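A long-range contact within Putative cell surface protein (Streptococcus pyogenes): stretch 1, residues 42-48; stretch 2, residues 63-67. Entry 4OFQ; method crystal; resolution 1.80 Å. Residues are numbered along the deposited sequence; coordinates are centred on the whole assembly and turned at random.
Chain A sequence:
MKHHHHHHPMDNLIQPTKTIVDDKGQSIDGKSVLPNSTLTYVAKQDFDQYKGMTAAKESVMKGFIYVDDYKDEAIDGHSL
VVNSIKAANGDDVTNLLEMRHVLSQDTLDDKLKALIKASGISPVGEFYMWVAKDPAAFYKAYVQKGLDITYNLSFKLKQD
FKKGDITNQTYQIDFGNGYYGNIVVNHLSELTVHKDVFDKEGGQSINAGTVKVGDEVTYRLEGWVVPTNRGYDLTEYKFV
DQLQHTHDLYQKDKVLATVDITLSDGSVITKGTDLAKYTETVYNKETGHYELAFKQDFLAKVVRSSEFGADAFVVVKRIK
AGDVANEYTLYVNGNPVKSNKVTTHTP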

ATOM      1  N   VAL A  42       1.169  13.795  -4.914  1.00 13.19           N
ATOM      2  CA  VAL A  42       1.431  15.214  -5.102  1.00 11.23           C
ATOM      3  C   VAL A  42       0.759  15.589  -6.420  1.00 13.03           C
ATOM      4  O   VAL A  42       1.082  15.029  -7.468  1.00 11.19           O
ATOM      5  CB  VAL A  42       2.948  15.487  -5.165  1.00 13.20           C
ATOM      6  CG1 VAL A  42       3.235  16.988  -5.318  1.00 16.90           C
ATOM      7  CG2 VAL A  42       3.653  14.914  -3.925  1.00 16.09           C
ATOM      8  N   ALA A  43      -0.212  16.496  -6.354  1.00 12.95           N
ATOM      9  CA  ALA A  43      -1.012  16.836  -7.514  1.00 11.31           C
ATOM     10  C   ALA A  43      -0.767  18.288  -7.873  1.00 12.04           C
ATOM     11  O   ALA A  43      -0.633  19.141  -6.977  1.00 12.47           O
ATOM     12  CB  ALA A  43      -2.493  16.606  -7.232  1.00 10.88           C
ATOM     13  N   LYS A  44      -0.704  18.564  -9.170  1.00 12.00           N
ATOM     14  CA  LYS A  44      -0.519  19.930  -9.649  1.00 12.01           C
ATOM     15  C   LYS A  44      -1.770  20.459 -10.332  1.00 14.46           C
ATOM     16  O   LYS A  44      -2.373  19.775 -11.163  1.00 12.30           O
ATOM     17  CB  LYS A  44       0.659  20.022 -10.631  1.00 13.43           C
ATOM     18  CG  LYS A  44       0.801  21.414 -11.273  1.00 22.21           C
ATOM     19  CD  LYS A  44       2.024  21.527 -12.187  1.00 23.44           C
ATOM     20  CE  LYS A  44       1.769  20.877 -13.527  1.00 27.27           C
ATOM     21  NZ  LYS A  44       2.908  21.065 -14.476  1.00 30.74           N
ATOM     22  N   GLN A  45      -2.130  21.691  -9.981  1.00 12.23           N
ATOM     23  CA  GLN A  45      -3.182  22.453 -10.644  1.00 12.56           C
ATOM     24  C   GLN A  45      -2.449  23.486 -11.493  1.00 13.42           C
ATOM     25  O   GLN A  45      -1.811  24.398 -10.961  1.00 15.49           O
ATOM     26  CB  GLN A  45      -4.073  23.117  -9.584  1.00 12.98           C
ATOM     27  CG  GLN A  45      -5.255  23.972 -10.081  1.00 12.53           C
ATOM     28  CD  GLN A  45      -6.212  24.320  -8.932  1.00 15.23           C
ATOM     29  OE1 GLN A  45      -5.822  24.291  -7.759  1.00 13.32           O
ATOM     30  NE2 GLN A  45      -7.467  24.638  -9.264  1.00 14.00           N
ATOM     31  N   ASP A  46      -2.528  23.323 -12.816  1.00 14.07           N
ATOM     32  CA  ASP A  46      -1.632  23.991 -13.755  1.00 15.02           C
ATOM     33  C   ASP A  46      -2.208  25.313 -14.261  1.00 20.82           C
ATOM     34  O   ASP A  46      -3.180  25.326 -15.011  1.00 16.42           O
ATOM     35  CB  ASP A  46      -1.381  23.039 -14.934  1.00 15.57           C
ATOM     36  CG  ASP A  46      -0.457  23.615 -15.999  1.00 19.11           C
ATOM     37  OD1 ASP A  46       0.179  24.669 -15.787  1.00 18.28           O
ATOM     38  OD2 ASP A  46      -0.354  22.974 -17.066  1.00 17.40           O
ATOM     39  N   PHE A  47      -1.585  26.419 -13.879  1.00 15.97           N
ATOM     40  CA  PHE A  47      -2.075  27.736 -14.282  1.00 16.62           C
ATOM     41  C   PHE A  47      -1.088  28.452 -15.183  1.00 17.76           C
ATOM     42  O   PHE A  47      -1.338  29.570 -15.619  1.00 18.48           O
ATOM     43  CB  PHE A  47      -2.350  28.610 -13.063  1.00 16.27           C
ATOM     44  CG  PHE A  47      -3.558  28.190 -12.271  1.00 17.06           C
ATOM     45  CD1 PHE A  47      -4.645  27.610 -12.900  1.00 15.31           C
ATOM     46  CD2 PHE A  47      -3.604  28.385 -10.898  1.00 14.87           C
ATOM     47  CE1 PHE A  47      -5.770  27.221 -12.166  1.00 14.66           C
ATOM     48  CE2 PHE A  47      -4.723  28.006 -10.163  1.00 18.34           C
ATOM     49  CZ  PHE A  47      -5.803  27.424 -10.797  1.00 15.56           C
ATOM     50  N   ASP A  48       0.034  27.801 -15.457  1.00 21.62           N
ATOM     51  CA  ASP A  48       1.110  28.413 -16.228  1.00 22.62           C
ATOM     52  C   ASP A  48       0.650  29.137 -17.506  1.00 27.53           C
ATOM     53  O   ASP A  48       1.076  30.262 -17.771  1.00 24.43           O
ATOM     54  CB  ASP A  48       2.180  27.370 -16.551  1.00 23.32           C
ATOM     55  CG  ASP A  48       3.361  27.966 -17.267  1.00 31.63           C
ATOM     56  OD1 ASP A  48       4.135  28.696 -16.620  1.00 37.45           O
ATOM     57  OD2 ASP A  48       3.509  27.709 -18.473  1.00 36.18           O
ATOM     58  N   GLY A  63     -15.186  30.198 -12.280  1.00 17.31           N
ATOM     59  CA  GLY A  63     -14.344  29.791 -11.167  1.00 16.33           C
ATOM     60  C   GLY A  63     -13.276  28.769 -11.496  1.00 17.38           C
ATOM     61  O   GLY A  63     -12.946  28.522 -12.660  1.00 17.51           O
ATOM     62  N   PHE A  64     -12.729  28.167 -10.451  1.00 14.88           N
ATOM     63  CA  PHE A  64     -11.600  27.268 -10.603  1.00 15.32           C
ATOM     64  C   PHE A  64     -11.803  26.093  -9.680  1.00 15.21           C
ATOM     65  O   PHE A  64     -11.892  26.250  -8.462  1.00 13.20           O
ATOM     66  CB  PHE A  64     -10.307  28.021 -10.306  1.00 17.76           C
ATOM     67  CG  PHE A  64     -10.193  29.292 -11.087  1.00 15.16           C
ATOM     68  CD1 PHE A  64      -9.765  29.265 -12.401  1.00 15.71           C
ATOM     69  CD2 PHE A  64     -10.606  30.502 -10.546  1.00 19.61           C
ATOM     70  CE1 PHE A  64      -9.699  30.432 -13.154  1.00 17.14           C
ATOM     71  CE2 PHE A  64     -10.537  31.663 -11.283  1.00 19.63           C
ATOM     72  CZ  PHE A  64     -10.082  31.630 -12.590  1.00 18.65           C
ATOM     73  N   ILE A  65     -11.934  24.918 -10.287  1.00 13.47           N
ATOM     74  CA  ILE A  65     -12.257  23.698  -9.564  1.00 12.89           C
ATOM     75  C   ILE A  65     -11.137  22.698  -9.794  1.00 13.37           C
ATOM     76  O   ILE A  65     -10.628  22.597 -10.916  1.00 14.74           O
ATOM     77  CB  ILE A  65     -13.583  23.087 -10.076  1.00 13.36           C
ATOM     78  CG1 ILE A  65     -14.756  24.018  -9.735  1.00 16.11           C
ATOM     79  CG2 ILE A  65     -13.787  21.667  -9.484  1.00 12.87           C
ATOM     80  CD1 ILE A  65     -16.047  23.650 -10.411  1.00 22.79           C
ATOM     81  N   TYR A  66     -10.727  22.005  -8.732  1.00 11.77           N
ATOM     82  CA  TYR A  66      -9.775  20.902  -8.871  1.00 11.41           C
ATOM     83  C   TYR A  66     -10.438  19.658  -8.305  1.00 16.43           C
ATOM     84  O   TYR A  66     -11.084  19.729  -7.266  1.00 14.43           O
ATOM     85  CB  TYR A  66      -8.471  21.204  -8.122  1.00 13.44           C
ATOM     86  CG  TYR A  66      -7.301  20.356  -8.603  1.00 13.25           C
ATOM     87  CD1 TYR A  66      -6.756  20.561  -9.864  1.00 13.11           C
ATOM     88  CD2 TYR A  66      -6.753  19.348  -7.805  1.00 14.97           C
ATOM     89  CE1 TYR A  66      -5.691  19.786 -10.329  1.00 16.12           C
ATOM     90  CE2 TYR A  66      -5.679  18.564  -8.260  1.00 15.81           C
ATOM     91  CZ  TYR A  66      -5.154  18.796  -9.524  1.00 15.55           C
ATOM     92  OH  TYR A  66      -4.091  18.051 -10.010  1.00 14.54           O
ATOM     93  N   VAL A  67     -10.278  18.524  -8.981  1.00 13.19           N
ATOM     94  CA  VAL A  67     -10.964  17.294  -8.582  1.00 11.03           C
ATOM     95  C   VAL A  67      -9.941  16.197  -8.374  1.00 16.18           C
ATOM     96  O   VAL A  67      -9.023  16.046  -9.175  1.00 12.14           O
ATOM     97  CB  VAL A  67     -11.991  16.825  -9.671  1.00 12.69           C
ATOM     98  CG1 VAL A  67     -12.458  15.392  -9.425  1.00 14.41           C
ATOM     99  CG2 VAL A  67     -13.204  17.751  -9.712  1.00 12.28           C
TER
HETATM  100  O   HOH W   1      -9.682  25.052  -7.095  1.00 14.46           O
HETATM  101  O   HOH W   2      -8.916  24.787 -11.521  1.00 18.18           O

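Two strands, 42-45 and 64-67, run roughly antiparallel at 156°, but their axes come no closer than 8.9 Å. That is too wide for backbone pairing, so side chains and water fill the gap.

Stretch 2 opens at Gly-63, just past a helix, where phi is positive, a conformation that favours glycine, just before the strand begins. Phe-64 then points toward stretch 1 and meets Phe-47 at the margin of apolar contact, CD1 of Phe-64 lying 4.5 Å from CE1 of Phe-47. Its carbonyl is served by water: water 1 donates to Phe-64 O (2.9 Å) and accepts from Gln-45 NE2 (3.1 Å).

At Ile-65 the CA-to-CB bond points away, in keeping with strand alternation, and the backbone carbonyl faces the water-mediated contact. Gln-45 NE2 stands 4.1 Å from Ile-65 O, and water 2 spans that distance, accepting from Gln-45 NE2 at 2.7 Å and in reach of Ile-65 O at 2.8 Å. One amide thus feeds two waters.

Tyr-66 makes the largest single contribution, 98 of the 274 Å² buried. Its ring carbon CD1 packs 3.7 Å from Gln-45 CB, and CE2 lies 3.9 Å from Ala-43 CB, whose small methyl sits at the ring edge. At the tip of the ring, Tyr-66 OH donates a weak hydrogen bond to Lys-44 O (2.7 Å), so one residue combines apolar packing with a polar tether to the opposing backbone.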